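Local coordinates for monomethylamine methyltransferase MtmB1 (PDB 1NTH), which transfers the methyl group of monomethylamine to the corrinoid cofactor of its partner protein MtmC, in methanogenesis from methylamine, at residues V111-G119 and A320-L329; K172-E183 and E205-A216. All coordinates share one frame; numbering follows the deposited sequence. Where two conformers were deposited one is given.

Contact 1 of 2, residues V111-G119 and A320-L329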
loop_
_atom_site.group_PDB
_atom_site.type_symbol
_atom_site.label_atom_id
_atom_site.label_comp_id
_atom_site.label_asym_id
_atom_site.label_seq_id
_atom_site.Cartn_x
_atom_site.Cartn_y
_atom_site.Cartn_z
ATOM N N VAL A 111 -12.788 -14.341 5.744
ATOM C CA VAL A 111 -13.807 -14.961 6.584
ATOM C C VAL A 111 -13.601 -14.587 8.045
ATOM O O VAL A 111 -12.471 -14.389 8.498
ATOM C CB VAL A 111 -13.814 -16.509 6.465
ATOM C CG1 VAL A 111 -14.196 -16.917 5.049
ATOM C CG2 VAL A 111 -12.455 -17.079 6.841
ATOM N N ASN A 112 -14.704 -14.468 8.772
ATOM C CA ASN A 112 -14.646 -14.127 10.184
ATOM C C ASN A 112 -14.622 -15.379 11.037
ATOM O O ASN A 112 -15.413 -16.301 10.830
ATOM C CB ASN A 112 -15.857 -13.287 10.591
ATOM C CG ASN A 112 -15.931 -11.977 9.846
ATOM O OD1 ASN A 112 -16.593 -11.872 8.811
ATOM N ND2 ASN A 112 -15.240 -10.969 10.360
ATOM N N VAL A 113 -13.705 -15.412 11.993
ATOM C CA VAL A 113 -13.603 -16.538 12.908
ATOM C C VAL A 113 -14.092 -16.047 14.265
ATOM O O VAL A 113 -13.460 -15.188 14.886
ATOM C CB VAL A 113 -12.150 -17.033 13.045
ATOM C CG1 VAL A 113 -12.100 -18.241 13.991
ATOM C CG2 VAL A 113 -11.598 -17.406 11.678
ATOM N N ARG A 114 -15.231 -16.576 14.704
ATOM C CA ARG A 114 -15.815 -16.196 15.985
ATOM C C ARG A 114 -16.073 -17.440 16.830
ATOM O O ARG A 114 -16.143 -18.551 16.308
ATOM C CB ARG A 114 -17.116 -15.418 15.758
ATOM C CG ARG A 114 -16.920 -14.156 14.916
ATOM C CD ARG A 114 -18.148 -13.255 14.936
ATOM N NE ARG A 114 -17.940 -12.022 14.175
ATOM C CZ ARG A 114 -18.385 -11.817 12.938
ATOM N NH1 ARG A 114 -19.070 -12.764 12.308
ATOM N NH2 ARG A 114 -18.145 -10.662 12.330
ATOM N N LYS A 115 -16.214 -17.253 18.136
ATOM C CA LYS A 115 -16.428 -18.380 19.037
ATOM C C LYS A 115 -17.692 -19.199 18.785
ATOM O O LYS A 115 -18.745 -18.660 18.429
ATOM C CB LYS A 115 -16.433 -17.905 20.496
ATOM C CG LYS A 115 -16.600 -19.055 21.487
ATOM C CD LYS A 115 -16.622 -18.600 22.936
ATOM C CE LYS A 115 -16.783 -19.803 23.867
ATOM N NZ LYS A 115 -16.815 -19.393 25.297
ATOM N N ARG A 116 -17.567 -20.513 18.968
ATOM C CA ARG A 116 -18.688 -21.440 18.828
ATOM C C ARG A 116 -18.845 -22.165 20.157
ATOM O O ARG A 116 -17.862 -22.451 20.838
ATOM C CB ARG A 116 -18.428 -22.486 17.737
ATOM C CG ARG A 116 -18.489 -21.962 16.314
ATOM C CD ARG A 116 -18.383 -23.098 15.293
ATOM N NE ARG A 116 -19.558 -23.975 15.291
ATOM C CZ ARG A 116 -19.586 -25.210 15.788
ATOM N NH1 ARG A 116 -18.497 -25.740 16.336
ATOM N NH2 ARG A 116 -20.706 -25.921 15.732
ATOM N N SER A 117 -20.084 -22.452 20.531
ATOM C CA SER A 117 -20.342 -23.163 21.773
ATOM C C SER A 117 -20.630 -24.615 21.427
ATOM O O SER A 117 -20.736 -24.974 20.257
ATOM C CB SER A 117 -21.546 -22.554 22.491
ATOM O OG SER A 117 -22.712 -22.642 21.688
ATOM N N VAL A 118 -20.742 -25.454 22.449
ATOM C CA VAL A 118 -21.058 -26.856 22.230
ATOM C C VAL A 118 -22.435 -26.905 21.562
ATOM O O VAL A 118 -23.357 -26.212 21.993
ATOM C CB VAL A 118 -21.109 -27.619 23.573
ATOM C CG1 VAL A 118 -21.603 -29.041 23.353
ATOM C CG2 VAL A 118 -19.728 -27.628 24.213
ATOM N N GLY A 119 -22.557 -27.701 20.502
ATOM C CA GLY A 119 -23.824 -27.832 19.795
ATOM C C GLY A 119 -24.282 -26.591 19.044
ATOM O O GLY A 119 -25.443 -26.492 18.645
ATOM N N ALA A 320 -15.098 -29.114 24.390
ATOM C CA ALA A 320 -16.340 -28.753 25.064
ATOM C C ALA A 320 -16.016 -28.014 26.353
ATOM O O ALA A 320 -16.669 -27.033 26.707
ATOM C CB ALA A 320 -17.166 -30.000 25.368
ATOM N N THR A 321 -14.993 -28.491 27.054
ATOM C CA THR A 321 -14.581 -27.886 28.310
ATOM C C THR A 321 -13.951 -26.514 28.088
ATOM O O THR A 321 -14.260 -25.559 28.800
ATOM C CB THR A 321 -13.599 -28.813 29.044
ATOM O OG1 THR A 321 -14.251 -30.064 29.296
ATOM C CG2 THR A 321 -13.160 -28.203 30.366
ATOM N N ILE A 322 -13.068 -26.416 27.101
ATOM C CA ILE A 322 -12.431 -25.141 26.795
ATOM C C ILE A 322 -13.495 -24.136 26.338
ATOM O O ILE A 322 -13.430 -22.953 26.679
ATOM C CB ILE A 322 -11.350 -25.322 25.699
ATOM C CG1 ILE A 322 -10.114 -26.001 26.303
ATOM C CG2 ILE A 322 -10.986 -23.972 25.075
ATOM C CD1 ILE A 322 -9.425 -25.194 27.391
ATOM N N SER A 323 -14.483 -24.612 25.586
ATOM C CA SER A 323 -15.551 -23.738 25.096
ATOM C C SER A 323 -16.450 -23.259 26.227
ATOM O O SER A 323 -16.939 -22.129 26.215
ATOM C CB SER A 323 -16.407 -24.469 24.059
ATOM O OG SER A 323 -15.643 -24.819 22.922
ATOM N N GLU A 324 -16.663 -24.126 27.208
ATOM C CA GLU A 324 -17.519 -23.802 28.337
ATOM C C GLU A 324 -16.909 -22.819 29.331
ATOM O O GLU A 324 -17.586 -21.896 29.788
ATOM C CB GLU A 324 -17.904 -25.086 29.080
ATOM C CG GLU A 324 -18.717 -24.853 30.352
ATOM C CD GLU A 324 -20.153 -24.453 30.069
ATOM O OE1 GLU A 324 -20.812 -23.922 30.988
ATOM O OE2 GLU A 324 -20.627 -24.679 28.936
ATOM N N PHE A 325 -15.629 -22.998 29.647
ATOM C CA PHE A 325 -14.982 -22.156 30.643
ATOM C C PHE A 325 -14.017 -21.070 30.189
ATOM O O PHE A 325 -13.505 -20.324 31.023
ATOM C CB PHE A 325 -14.297 -23.050 31.681
ATOM C CG PHE A 325 -15.235 -24.025 32.328
ATOM C CD1 PHE A 325 -15.342 -25.328 31.853
ATOM C CD2 PHE A 325 -16.066 -23.620 33.368
ATOM C CE1 PHE A 325 -16.271 -26.213 32.399
ATOM C CE2 PHE A 325 -16.997 -24.496 33.922
ATOM C CZ PHE A 325 -17.100 -25.795 33.435
ATOM N N THR A 326 -13.759 -20.978 28.888
ATOM C CA THR A 326 -12.863 -19.943 28.373
ATOM C C THR A 326 -13.384 -19.441 27.039
ATOM O O THR A 326 -14.356 -19.972 26.495
ATOM C CB THR A 326 -11.420 -20.459 28.127
ATOM O OG1 THR A 326 -11.374 -21.183 26.891
ATOM C CG2 THR A 326 -10.966 -21.370 29.257
ATOM N N ASP A 327 -12.721 -18.415 26.517
ATOM C CA ASP A 327 -13.083 -17.844 25.231
ATOM C C ASP A 327 -11.988 -18.159 24.215
ATOM O O ASP A 327 -11.897 -17.530 23.164
ATOM C CB ASP A 327 -13.269 -16.333 25.370
ATOM C CG ASP A 327 -14.542 -15.974 26.114
ATOM O OD1 ASP A 327 -14.592 -14.885 26.718
ATOM O OD2 ASP A 327 -15.499 -16.778 26.082
ATOM N N ILE A 328 -11.158 -19.148 24.537
ATOM C CA ILE A 328 -10.069 -19.557 23.655
ATOM C C ILE A 328 -10.603 -20.127 22.343
ATOM O O ILE A 328 -11.413 -21.051 22.347
ATOM C CB ILE A 328 -9.181 -20.635 24.330
ATOM C CG1 ILE A 328 -8.495 -20.041 25.563
ATOM C CG2 ILE A 328 -8.134 -21.151 23.341
ATOM C CD1 ILE A 328 -7.698 -21.060 26.377
ATOM N N LEU A 329 -10.147 -19.573 21.224
ATOM C CA LEU A 329 -10.569 -20.053 19.909
ATOM C C LEU A 329 -9.712 -21.268 19.565
ATOM O O LEU A 329 -8.503 -21.262 19.799
ATOM C CB LEU A 329 -10.382 -18.951 18.861
ATOM C CG LEU A 329 -11.233 -17.698 19.104
ATOM C CD1 LEU A 329 -10.779 -16.578 18.162
ATOM C CD2 LEU A 329 -12.705 -18.027 18.896
#
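The carboxylate of Asp327 meets Lys115 through OD2, whose C-O bond points almost straight at NZ, 3.0 Å away in a salt bridge, while its OD1 pairs with Lys100. Two peptide carbonyls share the same ammonium: Ser323 O, which takes NZ in its own plane at 2.9 Å, and Thr326 O, at 2.8 Å, where the donor is tilted 28° from the plane. Of the guanidinium of Arg114, in the other segment, one face carries CB of Asn112 near its rim, and NH1 bridges to Glu101 of the second subunit.

Lys115 CG stands anti to the backbone N (chi1 -178°) and the rest of the chain is fully extended, which carries NZ across the Asp327 side chain at about a right angle and up to the last turn of helix 309-325. Its three bonds tie down the point where that helix ends. A methionine in its place would probably leave both carbonyls without this donor and Asp327 OD2 without its countercharge. The turn is also fixed from within: Thr326 OG1 donates to Ile322 O at 2.7 Å and, in an ST turn, accepts from Ile328 N. Leu329 CD2 packs against the Lys115 backbone (3.7 Å to N) and lies 4.1 Å from its CB; further on, Val118 CG2 meets Ala320 CB at 3.7 Å.

Residues 326-329 lead from helix 309-325 into strand 330-333 of the parallel barrel sheet. Strand 111-114 pairs antiparallel with strand 101-104, and Arg116, whose backbone N bonds to Glu362 and whose guanidinium reaches the carbonyls of Ala122, Arg361 and Thr357, continues the packing onto the connection between helix 343-359 and strand 363-366.

Contact 2 of 2, residues K172-E183 and E205-A216; sequences KSPYEVLAAKTE and ETSLSAQGNISA
Each carboxylate oxygen of Glu176 accepts from two protein donors. OE1 accepts from Ser209 OG, at 2.5 Å, and from Lys172 N, at 2.8 Å, which reach it from opposite faces of its plane; OE2 takes Leu208 N at 2.7 Å and Ser209 N in an almost straight bond (177°). With CG anti to the backbone N (chi1 178°) and the chain extended, the carboxylate is pushed out to the start of helix 210-214. There Ser209 is the N-cap: its OG also accepts from Gly212 N, so Glu176 positions the capping hydroxyl. Water 2 is a third donor to OE1 and accepts from Gln211 NE2.

Helices 174-183 and 210-214 run roughly parallel, crossing at -30° with axes 8.4 Å apart, a closeness permitted by small residues. Gly212 lies under the Glu176 carboxylate, where a CB would clash with CD, and Ala180 CB sits 3.2 Å from Gly212 O.

Two turns further along the helix, Glu183 holds the other end of the segment in a similar way. Its OE1 accepts Glu205 N on the syn lone pair, whereas OE2 takes Thr206 N on the syn side and Thr206 OG1 on the anti side, each at 2.6 Å. Opposite in charge, Lys181 bends at its end to give NZ to Ser215 O (2.8 Å) and to Asn252 of the fourth subunit.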
loop_
_atom_site.group_PDB
_atom_site.type_symbol
_atom_site.label_atom_id
_atom_site.label_comp_id
_atom_site.label_asym_id
_atom_site.label_seq_id
_atom_site.Cartn_x
_atom_site.Cartn_y
_atom_site.Cartn_z
ATOM N N LYS A 172 17.826 -25.691 7.228
ATOM C CA LYS A 172 18.994 -24.824 7.342
ATOM C C LYS A 172 19.804 -24.669 6.055
ATOM O O LYS A 172 20.958 -24.239 6.080
ATOM C CB LYS A 172 19.881 -25.272 8.510
ATOM C CG LYS A 172 19.179 -25.095 9.852
ATOM C CD LYS A 172 20.083 -25.357 11.040
ATOM C CE LYS A 172 19.302 -25.185 12.338
ATOM N NZ LYS A 172 20.140 -25.422 13.547
ATOM N N SER A 173 19.190 -25.014 4.927
ATOM C CA SER A 173 19.823 -24.847 3.624
ATOM C C SER A 173 19.043 -23.704 2.971
ATOM O O SER A 173 17.933 -23.379 3.408
ATOM C CB SER A 173 19.669 -26.105 2.767
ATOM O OG SER A 173 18.355 -26.205 2.241
ATOM N N PRO A 174 19.611 -23.073 1.932
ATOM C CA PRO A 174 18.884 -21.979 1.280
ATOM C C PRO A 174 17.595 -22.481 0.634
ATOM O O PRO A 174 16.651 -21.714 0.432
ATOM C CB PRO A 174 19.892 -21.443 0.265
ATOM C CG PRO A 174 20.758 -22.655 -0.036
ATOM C CD PRO A 174 20.950 -23.242 1.340
ATOM N N TYR A 175 17.552 -23.771 0.313
ATOM C CA TYR A 175 16.356 -24.347 -0.291
ATOM C C TYR A 175 15.176 -24.323 0.675
ATOM O O TYR A 175 14.022 -24.253 0.249
ATOM C CB TYR A 175 16.612 -25.785 -0.747
ATOM C CG TYR A 175 17.545 -25.884 -1.927
ATOM C CD1 TYR A 175 18.855 -26.340 -1.771
ATOM C CD2 TYR A 175 17.121 -25.522 -3.207
ATOM C CE1 TYR A 175 19.714 -26.440 -2.858
ATOM C CE2 TYR A 175 17.977 -25.619 -4.304
ATOM C CZ TYR A 175 19.269 -26.080 -4.119
ATOM O OH TYR A 175 20.115 -26.193 -5.198
ATOM N N GLU A 176 15.458 -24.392 1.975
ATOM C CA GLU A 176 14.389 -24.354 2.968
ATOM C C GLU A 176 13.761 -22.963 2.959
ATOM O O GLU A 176 12.540 -22.821 3.048
ATOM C CB GLU A 176 14.919 -24.664 4.372
ATOM C CG GLU A 176 13.828 -24.570 5.430
ATOM C CD GLU A 176 14.332 -24.749 6.846
ATOM O OE1 GLU A 176 15.423 -24.231 7.166
ATOM O OE2 GLU A 176 13.622 -25.392 7.647
ATOM N N VAL A 177 14.604 -21.938 2.854
ATOM C CA VAL A 177 14.122 -20.556 2.811
ATOM C C VAL A 177 13.296 -20.366 1.540
ATOM O O VAL A 177 12.193 -19.812 1.579
ATOM C CB VAL A 177 15.297 -19.546 2.817
ATOM C CG1 VAL A 177 14.807 -18.148 2.435
ATOM C CG2 VAL A 177 15.928 -19.503 4.206
ATOM N N LEU A 178 13.829 -20.831 0.413
ATOM C CA LEU A 178 13.125 -20.713 -0.861
ATOM C C LEU A 178 11.757 -21.389 -0.778
ATOM O O LEU A 178 10.749 -20.828 -1.220
ATOM C CB LEU A 178 13.954 -21.344 -1.992
ATOM C CG LEU A 178 13.318 -21.335 -3.387
ATOM C CD1 LEU A 178 13.047 -19.899 -3.821
ATOM C CD2 LEU A 178 14.245 -22.026 -4.381
ATOM N N ALA A 179 11.715 -22.591 -0.207
ATOM C CA ALA A 179 10.456 -23.320 -0.082
ATOM C C ALA A 179 9.471 -22.610 0.841
ATOM O O ALA A 179 8.270 -22.579 0.566
ATOM C CB ALA A 179 10.714 -24.747 0.422
ATOM N N ALA A 180 9.974 -22.035 1.931
ATOM C CA ALA A 180 9.116 -21.339 2.883
ATOM C C ALA A 180 8.366 -20.182 2.221
ATOM O O ALA A 180 7.175 -19.984 2.468
ATOM C CB ALA A 180 9.948 -20.820 4.059
ATOM N N LYS A 181 9.063 -19.419 1.387
ATOM C CA LYS A 181 8.428 -18.295 0.703
ATOM C C LYS A 181 7.575 -18.789 -0.460
ATOM O O LYS A 181 6.430 -18.365 -0.630
ATOM C CB LYS A 181 9.480 -17.319 0.165
ATOM C CG LYS A 181 10.343 -16.651 1.225
ATOM C CD LYS A 181 11.263 -15.622 0.582
ATOM C CE LYS A 181 12.308 -15.084 1.558
ATOM N NZ LYS A 181 11.722 -14.290 2.679
ATOM N N THR A 182 8.137 -19.705 -1.245
ATOM C CA THR A 182 7.466 -20.245 -2.428
ATOM C C THR A 182 6.161 -20.988 -2.151
ATOM O O THR A 182 5.183 -20.847 -2.892
ATOM C CB THR A 182 8.423 -21.181 -3.194
ATOM O OG1 THR A 182 9.597 -20.449 -3.565
ATOM C CG2 THR A 182 7.758 -21.734 -4.448
ATOM N N GLU A 183 6.157 -21.783 -1.088
ATOM C CA GLU A 183 4.992 -22.564 -0.696
ATOM C C GLU A 183 3.698 -21.750 -0.743
ATOM O O GLU A 183 2.770 -22.082 -1.482
ATOM C CB GLU A 183 5.229 -23.108 0.716
ATOM C CG GLU A 183 4.076 -23.851 1.354
ATOM C CD GLU A 183 4.387 -24.199 2.801
ATOM O OE1 GLU A 183 3.747 -23.634 3.713
ATOM O OE2 GLU A 183 5.291 -25.030 3.021
ATOM N N GLU A 205 4.553 -24.756 6.240
ATOM C CA GLU A 205 4.701 -26.188 6.480
ATOM C C GLU A 205 5.999 -26.857 6.037
ATOM O O GLU A 205 6.518 -27.725 6.740
ATOM C CB GLU A 205 3.525 -26.930 5.843
ATOM C CG GLU A 205 2.162 -26.531 6.389
ATOM C CD GLU A 205 2.103 -26.610 7.897
ATOM O OE1 GLU A 205 2.621 -27.597 8.461
ATOM O OE2 GLU A 205 1.531 -25.691 8.523
ATOM N N THR A 206 6.516 -26.468 4.879
ATOM C CA THR A 206 7.734 -27.084 4.355
ATOM C C THR A 206 8.974 -26.828 5.210
ATOM O O THR A 206 9.844 -27.697 5.330
ATOM C CB THR A 206 8.004 -26.619 2.906
ATOM O OG1 THR A 206 6.857 -26.906 2.096
ATOM C CG2 THR A 206 9.206 -27.350 2.316
ATOM N N SER A 207 9.057 -25.640 5.802
ATOM C CA SER A 207 10.196 -25.286 6.643
ATOM C C SER A 207 10.080 -25.939 8.015
ATOM O O SER A 207 8.982 -26.064 8.560
ATOM C CB SER A 207 10.281 -23.765 6.801
ATOM O OG SER A 207 9.008 -23.222 7.111
ATOM N N LEU A 208 11.217 -26.348 8.572
ATOM C CA LEU A 208 11.238 -26.992 9.884
ATOM C C LEU A 208 12.066 -26.218 10.908
ATOM O O LEU A 208 11.802 -26.293 12.110
ATOM C CB LEU A 208 11.782 -28.420 9.762
ATOM C CG LEU A 208 11.024 -29.372 8.832
ATOM C CD1 LEU A 208 11.719 -30.728 8.821
ATOM C CD2 LEU A 208 9.581 -29.512 9.291
ATOM N N SER A 209 13.064 -25.475 10.438
ATOM C CA SER A 209 13.920 -24.706 11.336
ATOM C C SER A 209 13.324 -23.338 11.621
ATOM O O SER A 209 12.414 -22.886 10.924
ATOM C CB SER A 209 15.305 -24.515 10.721
ATOM O OG SER A 209 15.249 -23.607 9.632
ATOM N N ALA A 210 13.848 -22.676 12.646
ATOM C CA ALA A 210 13.374 -21.347 13.002
ATOM C C ALA A 210 13.649 -20.382 11.853
ATOM O O ALA A 210 12.776 -19.600 11.473
ATOM C CB ALA A 210 14.068 -20.861 14.271
ATOM N N GLN A 211 14.852 -20.438 11.290
ATOM C CA GLN A 211 15.185 -19.529 10.200
ATOM C C GLN A 211 14.279 -19.757 8.999
ATOM O O GLN A 211 13.892 -18.805 8.321
ATOM C CB GLN A 211 16.663 -19.658 9.804
ATOM C CG GLN A 211 17.069 -20.978 9.177
ATOM C CD GLN A 211 18.573 -21.167 9.225
ATOM O OE1 GLN A 211 19.171 -21.112 10.300
ATOM N NE2 GLN A 211 19.189 -21.385 8.070
ATOM N N GLY A 212 13.922 -21.014 8.746
ATOM C CA GLY A 212 13.044 -21.306 7.627
ATOM C C GLY A 212 11.648 -20.748 7.851
ATOM O O GLY A 212 11.073 -20.112 6.963
ATOM N N ASN A 213 11.095 -20.973 9.038
ATOM C CA ASN A 213 9.756 -20.481 9.340
ATOM C C ASN A 213 9.694 -18.958 9.338
ATOM O O ASN A 213 8.723 -18.369 8.861
ATOM C CB ASN A 213 9.277 -21.009 10.698
ATOM C CG ASN A 213 9.085 -22.514 10.699
ATOM O OD1 ASN A 213 8.521 -23.074 9.762
ATOM N ND2 ASN A 213 9.542 -23.175 11.760
ATOM N N ILE A 214 10.737 -18.327 9.862
ATOM C CA ILE A 214 10.789 -16.871 9.937
ATOM C C ILE A 214 10.871 -16.198 8.561
ATOM O O ILE A 214 10.451 -15.050 8.404
ATOM C CB ILE A 214 11.967 -16.439 10.853
ATOM C CG1 ILE A 214 11.631 -16.825 12.298
ATOM C CG2 ILE A 214 12.223 -14.933 10.749
ATOM C CD1 ILE A 214 12.780 -16.654 13.285
ATOM N N SER A 215 11.375 -16.914 7.559
ATOM C CA SER A 215 11.495 -16.347 6.216
ATOM C C SER A 215 10.187 -16.392 5.426
ATOM O O SER A 215 10.083 -15.769 4.371
ATOM C CB SER A 215 12.565 -17.094 5.412
ATOM O OG SER A 215 12.095 -18.368 5.000
ATOM N N ALA A 216 9.191 -17.108 5.942
ATOM C CA ALA A 216 7.912 -17.268 5.249
ATOM C C ALA A 216 7.081 -16.010 4.998
ATOM O O ALA A 216 6.350 -15.951 4.008
ATOM C CB ALA A 216 7.063 -18.313 5.967
HETATM O O HOH W 1 22.072 -22.017 8.096
HETATM O O HOH W 2 17.291 -22.313 6.089
HETATM O O HOH W 3 5.252 -17.362 1.970
#

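The two contacts lie on opposite sides of the chain's centre, their own centres 32 Å apart and nearest atoms about 16 Å apart, and share no helix or strand. Along the chain, 111-119 comes first, then both segments of contact 2, and finally 320-329, so contact 1 brackets much of the TIM barrel. It packs the 101-114 hairpin against helix-to-strand connections, whereas contact 2 lies in the long excursion between strands 160-161 and 227-231. The pyrrolysine for which this enzyme is known falls in the link between the two segments of contact 2, shortly before Glu205. Contact 1 also borders the second and third subunits through Arg114, contact 2 the fourth and fifth, so both lie near interfaces of the hexamer.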